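Sarcosine oxidase (Pyrococcus horikoshii, PDB 1Y56) is the beta subunit of an FAD-, FMN- and ATP-containing complex that oxidises L-proline as a dehydrogenase. Local coordinates at residues Y87-D93 and E133-W139; I125-L129 and T237-V242; K224-V228 and L274-F280. All blocks are in the same frame, centred on the assembly; numbering follows the deposited sequence.

Overall arrangement
All three contacts reach one mixed eight-stranded sheet, probably that of the substrate-side domain accompanying the FAD-binding Rossmann-type domain in the sarcosine oxidase family. Contact 1 pairs strands 87-91 and 136-140 near one end of it. Contact 2, its centre about 12 Å away, touches contact 1: strand 241-244 borders strand 87-91. Contact 3 joins strand 221-230 and helix 278-291 toward the other end, its centre about 26 Å from contact 1 and about 24 Å from 2, close to both flavins; contact 1 comes near FAD through Tyr-87, so the sheet approaches it at both. Along the chain 2 interlaces with 1 and 3, which follow in series. Contacts 2 and 3 also adjoin the PH1363 chain.

Contact 1: residues Y87-D93 and E133-W139; sequences YLFLLYD and EVIAASW
Phe-89 and Ser-138 form an antiparallel hydrogen-bonded pair: Phe-89 N reaches Ser-138 O and Ser-138 N reaches Phe-89 O, both at 2.8 Å and both in the carbonyl plane. Their side chains lie on the sheet face of Leu-91 and Ala-136, under helix 94-109, whose Phe-100 touches Phe-89, Leu-91 and Ser-138; the Ser-138 hydroxyl is hydrogen-bonded to Gln-54 OE1. On the other face Trp-139 sits opposite Leu-88. Its CG is anti to the backbone N (chi1 168°), which turns the indole toward the neighbouring strand until Trp-139 CE3 comes to 3.4 Å from Leu-88 CD1, while CE2 rests against Ile-125 CD1. With an alanine here, Leu-88 CD1 and Ile-125 CD1 would probably lose the aromatic surface that joins them, and a gap would open beside the sheet.

Strands 87-91 and 136-140 are neighbours in the mixed sheet, and the pairing of these two segments ends in a classic beta bulge. Leu-91 N donates to Ala-136 O, 2.9 Å away, but Leu-91 O accepts from Ile-135 N at 2.8 Å, leaving Ile-135 and Ala-136 both facing Leu-91.

Past the bulge Tyr-92 lies along segment 133-139. Tyr-92 CB stands 3.7 Å from Glu-133 O; CG follows anti to the carbonyl carbon (chi1 -51°), and Tyr-92 CD1 approaches the same oxygen to 3.2 Å, placing Glu-133 O at the ring edge near its plane. One atom further, Tyr-92 CE1 meets Val-134 CG2 obliquely at 3.9 Å. The hydroxyl at the tip leaves the pair of segments to hydrogen-bond Ser-244 OG. Ile-135 lays its CD1 on the backbone of Asp-93, the N-cap of helix 94-109.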
loop_
_atom_site.group_PDB
_atom_site.type_symbol
_atom_site.label_atom_id
_atom_site.label_comp_id
_atom_site.label_asym_id
_atom_site.label_seq_id
_atom_site.Cartn_x
_atom_site.Cartn_y
_atom_site.Cartn_z
ATOM N N TYR B 87 40.437 -47.652 1.185
ATOM C CA TYR B 87 38.983 -47.819 1.228
ATOM C C TYR B 87 38.746 -49.155 1.875
ATOM O O TYR B 87 39.432 -50.125 1.571
ATOM C CB TYR B 87 38.414 -47.925 -0.172
ATOM C CG TYR B 87 37.503 -46.826 -0.671
ATOM C CD1 TYR B 87 36.169 -47.099 -0.953
ATOM C CD2 TYR B 87 37.985 -45.543 -0.940
ATOM C CE1 TYR B 87 35.326 -46.121 -1.460
ATOM C CE2 TYR B 87 37.143 -44.544 -1.452
ATOM C CZ TYR B 87 35.818 -44.846 -1.713
ATOM O OH TYR B 87 34.970 -43.892 -2.220
ATOM N N LEU B 88 37.741 -49.221 2.732
ATOM C CA LEU B 88 37.482 -50.402 3.529
ATOM C C LEU B 88 36.022 -50.823 3.392
ATOM O O LEU B 88 35.132 -50.176 3.938
ATOM C CB LEU B 88 37.800 -50.068 4.976
ATOM C CG LEU B 88 37.968 -51.198 5.965
ATOM C CD1 LEU B 88 39.239 -51.982 5.643
ATOM C CD2 LEU B 88 38.035 -50.591 7.347
ATOM N N PHE B 89 35.772 -51.890 2.642
ATOM C CA PHE B 89 34.420 -52.413 2.492
ATOM C C PHE B 89 34.155 -53.452 3.571
ATOM O O PHE B 89 34.754 -54.525 3.546
ATOM C CB PHE B 89 34.263 -53.067 1.126
ATOM C CG PHE B 89 34.163 -52.095 -0.020
ATOM C CD1 PHE B 89 32.920 -51.706 -0.515
ATOM C CD2 PHE B 89 35.314 -51.599 -0.642
ATOM C CE1 PHE B 89 32.829 -50.829 -1.593
ATOM C CE2 PHE B 89 35.223 -50.722 -1.719
ATOM C CZ PHE B 89 33.990 -50.338 -2.194
ATOM N N LEU B 90 33.275 -53.152 4.522
ATOM C CA LEU B 90 32.951 -54.136 5.563
ATOM C C LEU B 90 31.982 -55.204 5.064
ATOM O O LEU B 90 30.959 -54.881 4.479
ATOM C CB LEU B 90 32.352 -53.465 6.798
ATOM C CG LEU B 90 33.098 -52.309 7.452
ATOM C CD1 LEU B 90 32.204 -51.652 8.486
ATOM C CD2 LEU B 90 34.406 -52.801 8.050
ATOM N N LEU B 91 32.301 -56.470 5.319
ATOM C CA LEU B 91 31.457 -57.599 4.914
ATOM C C LEU B 91 30.893 -58.340 6.128
ATOM O O LEU B 91 31.551 -58.457 7.159
ATOM C CB LEU B 91 32.261 -58.563 4.044
ATOM C CG LEU B 91 32.670 -58.259 2.597
ATOM C CD1 LEU B 91 32.523 -56.811 2.143
ATOM C CD2 LEU B 91 34.103 -58.718 2.402
ATOM N N TYR B 92 29.673 -58.854 5.990
ATOM C CA TYR B 92 28.958 -59.465 7.126
ATOM C C TYR B 92 28.437 -60.875 6.908
ATOM O O TYR B 92 28.044 -61.519 7.874
ATOM C CB TYR B 92 27.785 -58.594 7.562
ATOM C CG TYR B 92 28.156 -57.167 7.804
ATOM C CD1 TYR B 92 28.427 -56.714 9.086
ATOM C CD2 TYR B 92 28.239 -56.262 6.746
ATOM C CE1 TYR B 92 28.764 -55.390 9.317
ATOM C CE2 TYR B 92 28.576 -54.944 6.965
ATOM C CZ TYR B 92 28.832 -54.512 8.252
ATOM O OH TYR B 92 29.167 -53.205 8.474
ATOM N N ASP B 93 28.403 -61.344 5.661
ATOM C CA ASP B 93 27.948 -62.711 5.376
ATOM C C ASP B 93 28.589 -63.361 4.142
ATOM O O ASP B 93 29.249 -62.694 3.334
ATOM C CB ASP B 93 26.413 -62.800 5.330
ATOM C CG ASP B 93 25.789 -61.782 4.391
ATOM O OD1 ASP B 93 24.930 -60.990 4.854
ATOM O OD2 ASP B 93 26.154 -61.767 3.192
ATOM N N GLU B 133 30.088 -58.007 14.219
ATOM C CA GLU B 133 29.389 -58.800 13.196
ATOM C C GLU B 133 29.996 -58.733 11.796
ATOM O O GLU B 133 29.417 -59.250 10.839
ATOM C CB GLU B 133 27.891 -58.504 13.176
ATOM C CG GLU B 133 27.527 -57.036 13.090
ATOM C CD GLU B 133 26.041 -56.780 13.346
ATOM O OE1 GLU B 133 25.721 -55.698 13.906
ATOM O OE2 GLU B 133 25.193 -57.647 12.986
ATOM N N VAL B 134 31.166 -58.104 11.700
ATOM C CA VAL B 134 31.956 -58.066 10.471
ATOM C C VAL B 134 32.730 -59.368 10.359
ATOM O O VAL B 134 33.391 -59.777 11.306
ATOM C CB VAL B 134 32.973 -56.920 10.505
ATOM C CG1 VAL B 134 33.627 -56.749 9.140
ATOM C CG2 VAL B 134 32.307 -55.627 10.968
ATOM N N ILE B 135 32.654 -60.024 9.208
ATOM C CA ILE B 135 33.285 -61.345 9.060
ATOM C C ILE B 135 34.531 -61.305 8.161
ATOM O O ILE B 135 35.441 -62.132 8.290
ATOM C CB ILE B 135 32.265 -62.455 8.629
ATOM C CG1 ILE B 135 31.886 -62.337 7.146
ATOM C CG2 ILE B 135 31.028 -62.464 9.571
ATOM C CD1 ILE B 135 31.263 -63.606 6.584
ATOM N N ALA B 136 34.558 -60.333 7.261
ATOM C CA ALA B 136 35.751 -60.004 6.517
ATOM C C ALA B 136 35.614 -58.558 6.065
ATOM O O ALA B 136 34.588 -57.916 6.309
ATOM C CB ALA B 136 35.920 -60.939 5.332
ATOM N N ALA B 137 36.652 -58.030 5.429
ATOM C CA ALA B 137 36.555 -56.705 4.841
ATOM C C ALA B 137 37.390 -56.679 3.598
ATOM O O ALA B 137 38.414 -57.358 3.520
ATOM C CB ALA B 137 37.024 -55.643 5.814
ATOM N N SER B 138 36.943 -55.909 2.620
ATOM C CA SER B 138 37.717 -55.694 1.420
ATOM C C SER B 138 38.565 -54.449 1.639
ATOM O O SER B 138 38.041 -53.373 1.964
ATOM C CB SER B 138 36.803 -55.507 0.226
ATOM O OG SER B 138 37.566 -55.428 -0.947
ATOM N N TRP B 139 39.875 -54.603 1.467
ATOM C CA TRP B 139 40.822 -53.545 1.771
ATOM C C TRP B 139 41.756 -53.286 0.607
ATOM O O TRP B 139 42.343 -54.217 0.078
ATOM C CB TRP B 139 41.624 -53.937 3.014
ATOM C CG TRP B 139 42.820 -53.076 3.281
ATOM C CD1 TRP B 139 44.122 -53.457 3.216
ATOM C CD2 TRP B 139 42.826 -51.694 3.657
ATOM N NE1 TRP B 139 44.947 -52.404 3.529
ATOM C CE2 TRP B 139 44.176 -51.308 3.804
ATOM C CE3 TRP B 139 41.824 -50.746 3.886
ATOM C CZ2 TRP B 139 44.554 -50.006 4.168
ATOM C CZ3 TRP B 139 42.203 -49.446 4.248
ATOM C CH2 TRP B 139 43.553 -49.094 4.385
#

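Contact 2: residues I125-L129 and T237-V242; sequences IVPLL and TINPMV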
loop_
_atom_site.group_PDB
_atom_site.type_symbol
_atom_site.label_atom_id
_atom_site.label_comp_id
_atom_site.label_asym_id
_atom_site.label_seq_id
_atom_site.Cartn_x
_atom_site.Cartn_y
_atom_site.Cartn_z
ATOM N N ILE B 125 43.620 -50.793 11.333
ATOM C CA ILE B 125 43.132 -49.632 10.588
ATOM C C ILE B 125 41.818 -49.295 11.284
ATOM O O ILE B 125 41.074 -50.207 11.632
ATOM C CB ILE B 125 42.785 -50.023 9.137
ATOM C CG1 ILE B 125 43.746 -51.097 8.603
ATOM C CG2 ILE B 125 42.767 -48.796 8.253
ATOM C CD1 ILE B 125 43.332 -51.720 7.283
ATOM N N VAL B 126 41.501 -48.029 11.515
ATOM C CA VAL B 126 40.201 -47.704 12.178
ATOM C C VAL B 126 39.929 -48.460 13.507
ATOM O O VAL B 126 39.046 -49.313 13.575
ATOM C CB VAL B 126 38.957 -47.910 11.241
ATOM C CG1 VAL B 126 37.805 -47.036 11.702
ATOM C CG2 VAL B 126 39.286 -47.595 9.798
ATOM N N PRO B 127 40.686 -48.137 14.568
ATOM C CA PRO B 127 40.478 -48.811 15.851
ATOM C C PRO B 127 39.059 -48.747 16.420
ATOM O O PRO B 127 38.673 -49.655 17.150
ATOM C CB PRO B 127 41.459 -48.100 16.783
ATOM C CG PRO B 127 42.505 -47.554 15.881
ATOM C CD PRO B 127 41.788 -47.155 14.642
ATOM N N LEU B 128 38.290 -47.709 16.084
ATOM C CA LEU B 128 36.929 -47.511 16.650
ATOM C C LEU B 128 35.800 -48.299 15.972
ATOM O O LEU B 128 34.638 -48.230 16.401
ATOM C CB LEU B 128 36.553 -46.032 16.678
ATOM C CG LEU B 128 37.267 -45.121 17.668
ATOM C CD1 LEU B 128 36.746 -43.717 17.521
ATOM C CD2 LEU B 128 37.042 -45.615 19.061
ATOM N N LEU B 129 36.147 -49.027 14.911
ATOM C CA LEU B 129 35.230 -49.927 14.230
ATOM C C LEU B 129 34.647 -50.961 15.187
ATOM O O LEU B 129 35.399 -51.606 15.924
ATOM C CB LEU B 129 36.004 -50.658 13.152
ATOM C CG LEU B 129 35.384 -50.777 11.774
ATOM C CD1 LEU B 129 34.747 -49.468 11.360
ATOM C CD2 LEU B 129 36.490 -51.166 10.805
ATOM N N THR B 237 41.739 -40.242 13.302
ATOM C CA THR B 237 40.831 -41.160 13.977
ATOM C C THR B 237 40.170 -42.101 12.968
ATOM O O THR B 237 40.148 -43.305 13.191
ATOM C CB THR B 237 39.782 -40.409 14.823
ATOM O OG1 THR B 237 40.440 -39.756 15.916
ATOM C CG2 THR B 237 38.720 -41.366 15.376
ATOM N N ILE B 238 39.634 -41.568 11.869
ATOM C CA ILE B 238 39.108 -42.422 10.796
ATOM C C ILE B 238 39.798 -42.087 9.486
ATOM O O ILE B 238 39.447 -41.109 8.829
ATOM C CB ILE B 238 37.575 -42.304 10.589
ATOM C CG1 ILE B 238 36.819 -42.301 11.922
ATOM C CG2 ILE B 238 37.084 -43.426 9.676
ATOM C CD1 ILE B 238 35.324 -42.028 11.762
ATOM N N ASN B 239 40.762 -42.906 9.087
ATOM C CA ASN B 239 41.560 -42.572 7.915
ATOM C C ASN B 239 41.029 -43.031 6.576
ATOM O O ASN B 239 40.874 -42.218 5.681
ATOM C CB ASN B 239 43.008 -42.967 8.125
ATOM C CG ASN B 239 43.653 -42.148 9.205
ATOM O OD1 ASN B 239 44.036 -42.672 10.240
ATOM N ND2 ASN B 239 43.735 -40.840 8.990
ATOM N N PRO B 240 40.715 -44.323 6.435
ATOM C CA PRO B 240 40.191 -44.726 5.135
ATOM C C PRO B 240 38.715 -44.356 4.999
ATOM O O PRO B 240 38.056 -44.003 5.996
ATOM C CB PRO B 240 40.326 -46.245 5.171
ATOM C CG PRO B 240 40.178 -46.590 6.620
ATOM C CD PRO B 240 40.764 -45.448 7.392
ATOM N N MET B 241 38.209 -44.420 3.771
ATOM C CA MET B 241 36.780 -44.390 3.533
ATOM C C MET B 241 36.236 -45.754 3.975
ATOM O O MET B 241 36.655 -46.782 3.461
ATOM C CB MET B 241 36.541 -44.177 2.051
ATOM C CG MET B 241 35.122 -43.853 1.673
ATOM S SD MET B 241 34.705 -42.124 1.947
ATOM C CE MET B 241 33.524 -42.342 3.246
ATOM N N VAL B 242 35.349 -45.783 4.961
ATOM C CA VAL B 242 34.727 -47.054 5.338
ATOM C C VAL B 242 33.331 -47.180 4.717
ATOM O O VAL B 242 32.498 -46.268 4.836
ATOM C CB VAL B 242 34.808 -47.385 6.880
ATOM C CG1 VAL B 242 35.278 -46.208 7.685
ATOM C CG2 VAL B 242 33.509 -47.924 7.412
HETATM O O HOH W 1 39.139 -45.526 14.767
#
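The ring of Pro-240 is the bump of this contact, and Ile-125 with Val-126 make the hollow that takes it. These two residues lead from the end of helix 119-124 into a type I beta turn, Val-126 to Leu-129, closed by Leu-129 N donating to Val-126 O; the turn packs against the loop that runs into strand 241-244 of the mixed sheet. Pro-240 CG is gripped by two methyls, Val-126 CG2 at 3.5 Å and Ile-125 CG2 at 3.8 Å, and its CD leans on the same pair. Both branches of Val-126 are used. CG2, anti to the carbonyl carbon, touches the proline, whereas Val-126 CG1, anti to the backbone N (chi1 -155°), is turned to Ile-238 and meets its CG2 at 4.2 Å.

A second fit lies further along the turn. Leu-128 directs CD1 onto the methyl of Thr-237, CG2, at 3.7 Å, crossing it obliquely; the Thr-237 hydroxyl is engaged with Lys-234 O. The two residues also pack against the PH1363 chain, Leu-128 on its Glu-95 and Thr-237 on its Phe-93, which places this corner at the subunit interface. Leu-129 reaches inward, its CD1 lying 4.4 Å from Val-242 CG2; Leu-129 also packs on Leu-88, Leu-90 and Ile-291.

No direct hydrogen bond joins the two segments. A single water bridges them, accepting from Leu-128 N at 2.7 Å and donating to Thr-237 O at 2.9 Å.

Contact 3: residues K224-V228 and L274-F280; sequences KHQAV and LTPTYEF
Lys-224 and Gln-226, neighbours on the same side of strand 221-230, supply the polar bonds to 274-280. The lysine chain bends at chi3 (87°), bringing Lys-224 NZ to two backbone oxygens: Thr-275 O at 2.9 Å, approached almost in line with the carbonyl, and Leu-274 O at 3.2 Å, reached from above the carbonyl plane. Asp-273 forms a salt bridge with Lys-224 NZ and probably balances the buried ammonium charge; the Thr-275 hydroxyl is hydrogen-bonded to the same carboxylate.

The Gln-226 amide uses both its ends on one residue. Gln-226 OE1 accepts from Thr-277 N at 2.9 Å, and Gln-226 NE2 makes a weak bond of 3.3 Å to Thr-277 OG1. Thr-277 is the N-cap of helix 278-291, and its hydroxyl accepts a weak capping bond from Phe-280 N, so Gln-226 links the strand to the residue that caps the helix. The helix start also meets the PH1363 chain, where Glu-279 forms a salt bridge with Lys-189 of that chain and Tyr-278 bonds its Glu-205.

Apolar contact centres on Phe-280. Gln-226 CB sits over the centre of one face of the Phe-280 ring in a CH-pi contact, 3.5 Å from the centroid and 3° off the normal, while the amide slides past with its plane 37° from the ring's. Beyond it, Phe-280 CE2 packs on Val-228 CB at 4.3 Å.

Both flavins lie nearby. Ala-227, its CB on the reverse side of the strand, has its side chain about 4 Å from FAD; Leu-274, in the loop before the helix, has its side chain about 5 Å from FMN.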
loop_
_atom_site.group_PDB
_atom_site.type_symbol
_atom_site.label_atom_id
_atom_site.label_comp_id
_atom_site.label_asym_id
_atom_site.label_seq_id
_atom_site.Cartn_x
_atom_site.Cartn_y
_atom_site.Cartn_z
ATOM N N LYS B 224 18.606 -36.669 -5.774
ATOM C CA LYS B 224 19.033 -36.052 -4.552
ATOM C C LYS B 224 19.703 -37.070 -3.661
ATOM O O LYS B 224 19.056 -37.984 -3.174
ATOM C CB LYS B 224 17.847 -35.424 -3.836
ATOM C CG LYS B 224 18.269 -34.458 -2.747
ATOM C CD LYS B 224 17.141 -33.524 -2.351
ATOM C CE LYS B 224 16.242 -34.117 -1.276
ATOM N NZ LYS B 224 15.323 -33.056 -0.788
ATOM N N HIS B 225 21.015 -36.914 -3.481
ATOM C CA HIS B 225 21.760 -37.607 -2.414
ATOM C C HIS B 225 22.158 -36.619 -1.318
ATOM O O HIS B 225 22.141 -35.404 -1.544
ATOM C CB HIS B 225 22.946 -38.399 -2.969
ATOM C CG HIS B 225 22.541 -39.712 -3.574
ATOM N ND1 HIS B 225 21.922 -39.807 -4.806
ATOM C CD2 HIS B 225 22.621 -40.980 -3.097
ATOM C CE1 HIS B 225 21.659 -41.076 -5.070
ATOM N NE2 HIS B 225 22.076 -41.808 -4.051
ATOM N N GLN B 226 22.457 -37.128 -0.129
ATOM C CA GLN B 226 22.710 -36.258 1.019
ATOM C C GLN B 226 23.965 -36.620 1.814
ATOM O O GLN B 226 24.486 -37.737 1.718
ATOM C CB GLN B 226 21.489 -36.210 1.944
ATOM C CG GLN B 226 20.260 -35.524 1.335
ATOM C CD GLN B 226 19.106 -35.418 2.316
ATOM O OE1 GLN B 226 19.164 -34.645 3.273
ATOM N NE2 GLN B 226 18.054 -36.200 2.090
ATOM N N ALA B 227 24.461 -35.663 2.591
ATOM C CA ALA B 227 25.615 -35.909 3.443
ATOM C C ALA B 227 25.470 -35.236 4.799
ATOM O O ALA B 227 24.669 -34.315 4.972
ATOM C CB ALA B 227 26.922 -35.489 2.747
ATOM N N VAL B 228 26.245 -35.727 5.760
ATOM C CA VAL B 228 26.317 -35.150 7.095
ATOM C C VAL B 228 27.773 -34.798 7.418
ATOM O O VAL B 228 28.703 -35.361 6.844
ATOM C CB VAL B 228 25.715 -36.117 8.139
ATOM C CG1 VAL B 228 26.542 -37.386 8.241
ATOM C CG2 VAL B 228 25.559 -35.448 9.490
ATOM N N LEU B 274 17.504 -29.335 -3.946
ATOM C CA LEU B 274 18.466 -29.656 -2.889
ATOM C C LEU B 274 17.703 -29.681 -1.555
ATOM O O LEU B 274 16.607 -30.262 -1.493
ATOM C CB LEU B 274 19.680 -28.726 -2.902
ATOM C CG LEU B 274 20.740 -28.982 -4.006
ATOM C CD1 LEU B 274 20.700 -30.417 -4.544
ATOM C CD2 LEU B 274 20.699 -27.985 -5.170
ATOM N N THR B 275 18.232 -29.071 -0.501
ATOM C CA THR B 275 17.505 -29.051 0.805
ATOM C C THR B 275 17.391 -30.432 1.501
ATOM O O THR B 275 16.679 -31.338 1.044
ATOM C CB THR B 275 16.081 -28.326 0.781
ATOM O OG1 THR B 275 15.095 -29.191 0.223
ATOM C CG2 THR B 275 16.105 -26.990 -0.007
ATOM N N PRO B 276 18.123 -30.592 2.607
ATOM C CA PRO B 276 18.167 -31.848 3.329
ATOM C C PRO B 276 16.842 -32.239 3.982
ATOM O O PRO B 276 15.957 -31.408 4.135
ATOM C CB PRO B 276 19.246 -31.602 4.382
ATOM C CG PRO B 276 19.370 -30.146 4.492
ATOM C CD PRO B 276 19.012 -29.576 3.192
ATOM N N THR B 277 16.722 -33.503 4.368
ATOM C CA THR B 277 15.485 -34.010 4.939
ATOM C C THR B 277 15.713 -34.618 6.325
ATOM O O THR B 277 16.751 -35.214 6.581
ATOM C CB THR B 277 14.816 -35.040 3.981
ATOM O OG1 THR B 277 15.422 -36.332 4.129
ATOM C CG2 THR B 277 14.949 -34.587 2.532
ATOM N N TYR B 278 14.724 -34.481 7.208
ATOM C CA TYR B 278 14.724 -35.122 8.545
ATOM C C TYR B 278 14.929 -36.637 8.530
ATOM O O TYR B 278 15.567 -37.183 9.439
ATOM C CB TYR B 278 13.431 -34.800 9.301
ATOM C CG TYR B 278 13.255 -35.546 10.607
ATOM C CD1 TYR B 278 14.010 -35.215 11.730
ATOM C CD2 TYR B 278 12.321 -36.587 10.722
ATOM C CE1 TYR B 278 13.848 -35.903 12.930
ATOM C CE2 TYR B 278 12.145 -37.273 11.918
ATOM C CZ TYR B 278 12.910 -36.924 13.018
ATOM O OH TYR B 278 12.748 -37.598 14.207
ATOM N N GLU B 279 14.547 -37.292 7.399
ATOM C CA GLU B 279 14.439 -38.740 7.361
ATOM C C GLU B 279 15.903 -39.225 7.176
ATOM O O GLU B 279 16.344 -40.187 7.832
ATOM C CB GLU B 279 13.622 -39.217 6.138
ATOM C CG GLU B 279 12.567 -38.174 5.653
ATOM C CD GLU B 279 11.397 -38.112 6.633
ATOM O OE1 GLU B 279 11.442 -37.287 7.587
ATOM O OE2 GLU B 279 10.434 -38.924 6.486
ATOM N N PHE B 280 16.629 -38.527 6.284
ATOM C CA PHE B 280 18.062 -38.735 6.122
ATOM C C PHE B 280 18.809 -38.531 7.424
ATOM O O PHE B 280 19.710 -39.306 7.727
ATOM C CB PHE B 280 18.664 -37.824 5.053
ATOM C CG PHE B 280 20.162 -37.792 5.077
ATOM C CD1 PHE B 280 20.899 -38.868 4.596
ATOM C CD2 PHE B 280 20.838 -36.699 5.610
ATOM C CE1 PHE B 280 22.291 -38.855 4.633
ATOM C CE2 PHE B 280 22.232 -36.678 5.654
ATOM C CZ PHE B 280 22.958 -37.761 5.165
#